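Local structure of sesquisabinene B synthase 2 (Santalum album, 6A2C) at the farnesyl diphosphate site. The protein converts farnesyl diphosphate into the sesquiterpene sesquisabinene B, as a metal-dependent class I terpene synthase of the plant Tpsb subfamily. Numbering follows the deposited sequence.

The farnesyl diphosphate site. Residues 285, 288-289, 292, 305-306, 309, 312-313, 316, 320, 416-417, 419, 422, 457, 460, 476, 536. With FPP (farnesyl diphosphate), chain E; MG (magnesium ion), chain B; MG (magnesium ion), chain C; MG (magnesium ion), chain D.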
loop_
_atom_site.group_PDB
_atom_site.type_symbol
_atom_site.label_atom_id
_atom_site.label_comp_id
_atom_site.label_asym_id
_atom_site.label_seq_id
_atom_site.Cartn_x
_atom_site.Cartn_y
_atom_site.Cartn_z
ATOM N N SER A 285 6.087 -13.484 9.941
ATOM C CA SER A 285 7.028 -12.332 9.991
ATOM C C SER A 285 6.451 -11.273 10.935
ATOM O O SER A 285 7.181 -10.741 11.802
ATOM C CB SER A 285 7.290 -11.779 8.620
ATOM O OG SER A 285 8.074 -10.600 8.696
ATOM N N TYR A 288 6.617 -12.116 14.605
ATOM C CA TYR A 288 8.012 -11.959 15.049
ATOM C C TYR A 288 8.323 -10.466 15.210
ATOM O O TYR A 288 8.947 -10.099 16.221
ATOM C CB TYR A 288 8.963 -12.618 14.053
ATOM C CG TYR A 288 10.340 -12.813 14.626
ATOM C CD1 TYR A 288 11.166 -11.728 14.872
ATOM C CD2 TYR A 288 10.826 -14.071 14.905
ATOM C CE1 TYR A 288 12.432 -11.884 15.412
ATOM C CE2 TYR A 288 12.105 -14.247 15.406
ATOM C CZ TYR A 288 12.887 -13.149 15.714
ATOM O OH TYR A 288 14.156 -13.315 16.204
ATOM N N ALA A 289 7.899 -9.625 14.265
ATOM C CA ALA A 289 8.135 -8.162 14.325
ATOM C C ALA A 289 7.571 -7.629 15.654
ATOM O O ALA A 289 8.242 -6.841 16.313
ATOM C CB ALA A 289 7.520 -7.474 13.130
ATOM N N MET A 292 10.116 -7.995 18.190
ATOM C CA MET A 292 11.239 -7.039 17.968
ATOM C C MET A 292 10.810 -5.640 18.441
ATOM O O MET A 292 11.596 -4.992 19.104
ATOM C CB MET A 292 11.627 -7.000 16.485
ATOM C CG MET A 292 12.689 -6.005 16.161
ATOM S SD MET A 292 12.955 -5.963 14.385
ATOM C CE MET A 292 14.363 -4.875 14.327
ATOM N N GLU A 305 9.751 -3.629 8.656
ATOM C CA GLU A 305 10.543 -4.782 9.139
ATOM C C GLU A 305 9.767 -6.059 8.807
ATOM O O GLU A 305 10.418 -7.067 8.463
ATOM C CB GLU A 305 10.850 -4.672 10.632
ATOM C CG GLU A 305 11.752 -3.517 10.987
ATOM C CD GLU A 305 13.177 -3.661 10.490
ATOM O OE1 GLU A 305 13.785 -4.738 10.719
ATOM O OE2 GLU A 305 13.652 -2.712 9.869
ATOM N N ALA A 306 8.441 -6.041 8.958
ATOM C CA ALA A 306 7.603 -7.234 8.715
ATOM C C ALA A 306 7.675 -7.571 7.230
ATOM O O ALA A 306 7.702 -8.780 6.884
ATOM C CB ALA A 306 6.174 -7.027 9.174
ATOM N N GLY A 309 11.016 -9.267 6.652
ATOM C CA GLY A 309 10.957 -10.625 7.213
ATOM C C GLY A 309 10.120 -11.579 6.375
ATOM O O GLY A 309 10.532 -12.740 6.208
ATOM N N ILE A 312 12.397 -12.387 3.418
ATOM C CA ILE A 312 13.512 -13.258 3.842
ATOM C C ILE A 312 12.990 -14.702 3.897
ATOM O O ILE A 312 13.647 -15.557 3.340
ATOM C CB ILE A 312 14.140 -12.799 5.162
ATOM C CG1 ILE A 312 14.943 -11.511 5.002
ATOM C CG2 ILE A 312 15.016 -13.903 5.716
ATOM C CD1 ILE A 312 15.240 -10.847 6.345
ATOM N N THR A 313 11.814 -14.948 4.468
ATOM C CA THR A 313 11.287 -16.332 4.586
ATOM C C THR A 313 11.025 -16.877 3.189
ATOM O O THR A 313 11.403 -18.020 2.928
ATOM C CB THR A 313 9.953 -16.379 5.338
ATOM O OG1 THR A 313 9.993 -15.437 6.399
ATOM C CG2 THR A 313 9.627 -17.750 5.883
ATOM N N ASP A 316 14.428 -17.377 1.298
ATOM C CA ASP A 316 15.124 -18.518 1.933
ATOM C C ASP A 316 14.563 -19.796 1.311
ATOM O O ASP A 316 15.348 -20.639 0.927
ATOM C CB ASP A 316 14.898 -18.509 3.435
ATOM C CG ASP A 316 15.600 -19.635 4.149
ATOM O OD1 ASP A 316 16.832 -19.674 4.102
ATOM O OD2 ASP A 316 14.898 -20.449 4.730
ATOM N N ASP A 320 16.352 -22.703 -0.619
ATOM C CA ASP A 320 16.420 -24.038 0.037
ATOM C C ASP A 320 15.517 -25.086 -0.594
ATOM O O ASP A 320 15.919 -26.241 -0.605
ATOM C CB ASP A 320 15.849 -23.963 1.451
ATOM C CG ASP A 320 16.841 -23.408 2.428
ATOM O OD1 ASP A 320 18.035 -23.518 2.122
ATOM O OD2 ASP A 320 16.412 -22.866 3.459
ATOM N N SER A 416 23.226 -15.334 6.952
ATOM C CA SER A 416 22.104 -16.010 6.256
ATOM C C SER A 416 20.818 -15.967 7.097
ATOM O O SER A 416 19.751 -16.087 6.513
ATOM C CB SER A 416 22.446 -17.413 5.823
ATOM O OG SER A 416 22.536 -18.271 6.943
ATOM N N ILE A 417 20.903 -15.917 8.422
ATOM C CA ILE A 417 19.678 -15.922 9.271
ATOM C C ILE A 417 18.889 -14.623 8.978
ATOM O O ILE A 417 17.670 -14.616 9.216
ATOM C CB ILE A 417 20.033 -16.109 10.753
ATOM C CG1 ILE A 417 18.797 -16.393 11.621
ATOM C CG2 ILE A 417 20.826 -14.908 11.263
ATOM C CD1 ILE A 417 18.135 -17.751 11.350
ATOM N N PHE A 419 19.414 -11.382 10.072
ATOM C CA PHE A 419 19.343 -10.330 11.108
ATOM C C PHE A 419 20.257 -9.162 10.798
ATOM O O PHE A 419 19.910 -8.051 11.185
ATOM C CB PHE A 419 19.458 -10.916 12.507
ATOM C CG PHE A 419 18.122 -11.457 12.921
ATOM C CD1 PHE A 419 17.100 -10.601 13.286
ATOM C CD2 PHE A 419 17.823 -12.793 12.734
ATOM C CE1 PHE A 419 15.821 -11.089 13.531
ATOM C CE2 PHE A 419 16.569 -13.291 13.022
ATOM C CZ PHE A 419 15.562 -12.434 13.434
ATOM N N LEU A 422 17.740 -7.333 8.680
ATOM C CA LEU A 422 16.664 -6.742 9.510
ATOM C C LEU A 422 17.226 -5.627 10.396
ATOM O O LEU A 422 16.545 -4.577 10.522
ATOM C CB LEU A 422 15.976 -7.864 10.311
ATOM C CG LEU A 422 15.121 -8.773 9.441
ATOM C CD1 LEU A 422 14.729 -10.070 10.145
ATOM C CD2 LEU A 422 13.872 -8.021 9.004
ATOM N N ARG A 457 20.856 -16.937 14.960
ATOM C CA ARG A 457 21.208 -18.122 14.148
ATOM C C ARG A 457 21.269 -19.344 15.053
ATOM O O ARG A 457 20.652 -20.357 14.706
ATOM C CB ARG A 457 22.528 -17.901 13.398
ATOM C CG ARG A 457 23.185 -19.163 12.870
ATOM C CD ARG A 457 22.267 -20.004 12.045
ATOM N NE ARG A 457 21.839 -19.370 10.814
ATOM C CZ ARG A 457 20.858 -19.794 10.028
ATOM N NH1 ARG A 457 20.138 -20.848 10.361
ATOM N NH2 ARG A 457 20.598 -19.152 8.895
ATOM N N ASN A 460 17.835 -20.406 16.323
ATOM C CA ASN A 460 17.113 -21.036 15.194
ATOM C C ASN A 460 17.622 -22.479 15.032
ATOM O O ASN A 460 16.784 -23.402 14.985
ATOM C CB ASN A 460 17.203 -20.230 13.899
ATOM C CG ASN A 460 16.473 -20.833 12.713
ATOM O OD1 ASN A 460 17.044 -21.623 11.970
ATOM N ND2 ASN A 460 15.298 -20.314 12.402
ATOM N N LYS A 476 24.175 -27.166 9.850
ATOM C CA LYS A 476 23.523 -26.501 11.003
ATOM C C LYS A 476 24.544 -26.520 12.157
ATOM O O LYS A 476 25.473 -27.325 12.065
ATOM C CB LYS A 476 22.122 -27.041 11.319
ATOM C CG LYS A 476 21.065 -26.921 10.230
ATOM C CD LYS A 476 20.667 -25.503 9.882
ATOM C CE LYS A 476 19.929 -25.413 8.562
ATOM N NZ LYS A 476 19.773 -24.018 8.088
ATOM N N TYR A 536 11.276 -20.205 18.622
ATOM C CA TYR A 536 12.012 -21.463 18.342
ATOM C C TYR A 536 12.245 -22.236 19.635
ATOM O O TYR A 536 13.361 -22.676 19.862
ATOM C CB TYR A 536 13.302 -21.153 17.582
ATOM C CG TYR A 536 13.044 -20.493 16.258
ATOM C CD1 TYR A 536 12.449 -21.198 15.226
ATOM C CD2 TYR A 536 13.358 -19.165 16.032
ATOM C CE1 TYR A 536 12.180 -20.609 14.005
ATOM C CE2 TYR A 536 13.082 -18.552 14.821
ATOM C CZ TYR A 536 12.479 -19.276 13.804
ATOM O OH TYR A 536 12.217 -18.708 12.590
HETATM C C1 FPP E . 12.962 -19.083 8.487
HETATM O O1 FPP E . 13.253 -20.467 8.727
HETATM C C2 FPP E . 13.604 -18.111 9.434
HETATM C C3 FPP E . 14.377 -17.116 9.007
HETATM C C4 FPP E . 14.668 -16.894 7.549
HETATM C C5 FPP E . 15.085 -16.189 9.957
HETATM C C6 FPP E . 14.771 -14.719 9.789
HETATM C C7 FPP E . 13.514 -14.304 10.488
HETATM C C8 FPP E . 12.303 -14.188 9.963
HETATM C C10 FPP E . 11.972 -14.535 8.555
HETATM C C9 FPP E . 11.165 -13.638 10.755
HETATM C C11 FPP E . 11.030 -12.170 10.513
HETATM C C12 FPP E . 11.642 -11.322 11.583
HETATM C C13 FPP E . 11.414 -10.039 11.844
HETATM C C14 FPP E . 12.172 -9.269 12.886
HETATM C C15 FPP E . 10.372 -9.230 11.129
HETATM P PA FPP E . 14.616 -21.255 8.288
HETATM O O1A FPP E . 14.891 -21.885 9.631
HETATM O O2A FPP E . 14.711 -22.082 6.963
HETATM O O3A FPP E . 15.878 -20.228 8.100
HETATM P PB FPP E . 17.354 -20.901 7.584
HETATM O O1B FPP E . 17.131 -21.651 6.262
HETATM O O2B FPP E . 18.310 -19.736 7.407
HETATM O O3B FPP E . 17.805 -21.813 8.687
HETATM MG MG MG B . 17.916 -21.457 4.368
HETATM MG MG MG C . 15.700 -22.466 5.042
HETATM MG MG MG D . 16.521 -22.770 9.976
HETATM O O HOH W 1 19.641 -20.368 5.120
HETATM O O HOH W 2 19.051 -23.304 4.498
HETATM O O HOH W 3 18.594 -20.951 2.394
HETATM O O HOH W 4 13.579 -22.932 4.492
HETATM O O HOH W 5 15.583 -24.382 6.101
HETATM O O HOH W 6 18.123 -23.667 11.124
HETATM O O HOH W 7 16.297 -24.304 8.481
HETATM O O HOH W 8 15.542 -23.762 11.673
HETATM O O HOH W 9 17.374 -17.141 6.285
#
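The guanidinium of Arg457 carries the methyl CD1 of Ile417 over the centre of one face, 3.6 Å above the plane. The beta-phosphate PB of FPP lies at its edge, in plane. The ring of Tyr536 has ND2 of Asn460 over one face, near its margin, while CG1 of Ile417 meets the edge of Phe419. This is the active site of a class I terpene synthase, with farnesyl diphosphate as substrate, here poorly ordered. Asp316 and Asp320 on helix 299-321 belong to the aspartate-rich DDxxD motif. With CG anti to the backbone N (chi1 -179°), Asp316 bridges two magnesium ions: OD1 binds MG (chain B) and OD2 binds MG (chain C), 2.1 and 2.2 Å away. Asp320, poorly ordered, is modelled with OD2 bound to both ions. FPP O1B of the beta-phosphate also joins them. FPP chelates MG (chain D) through alpha-phosphate O1A and beta-phosphate O3B; Asn460 OD1 adds a ligand to MG (chain D) at 2.4 Å, and waters bind too. The Arg457 chain folds midway, bringing the guanidinium end-on to the beta-phosphate. Arg457 NH2 donates a hydrogen bond to FPP O2B at 2.8 Å (167° at H), and Arg457 NH1 donates one to FPP O3B at 3.0 Å (175° at H). An alanine here would remove both hydrogen bonds and the positive charge, and would probably weaken the hold on the diphosphate. Lys476 NZ, poorly ordered, donates to FPP O3B and forms a salt bridge with it; together the cations probably stabilise the leaving group's charge. The farnesyl chain runs between mostly apolar side chains. Tyr288 CD1 touches the terminal methyl FPP C14 at 3.3 Å, and Leu422 CD1 packs on FPP C12 at 3.6 Å. Ser285 OG donates to a lone pair of Ala306 O, tying helices 281-292 and 299-321 together.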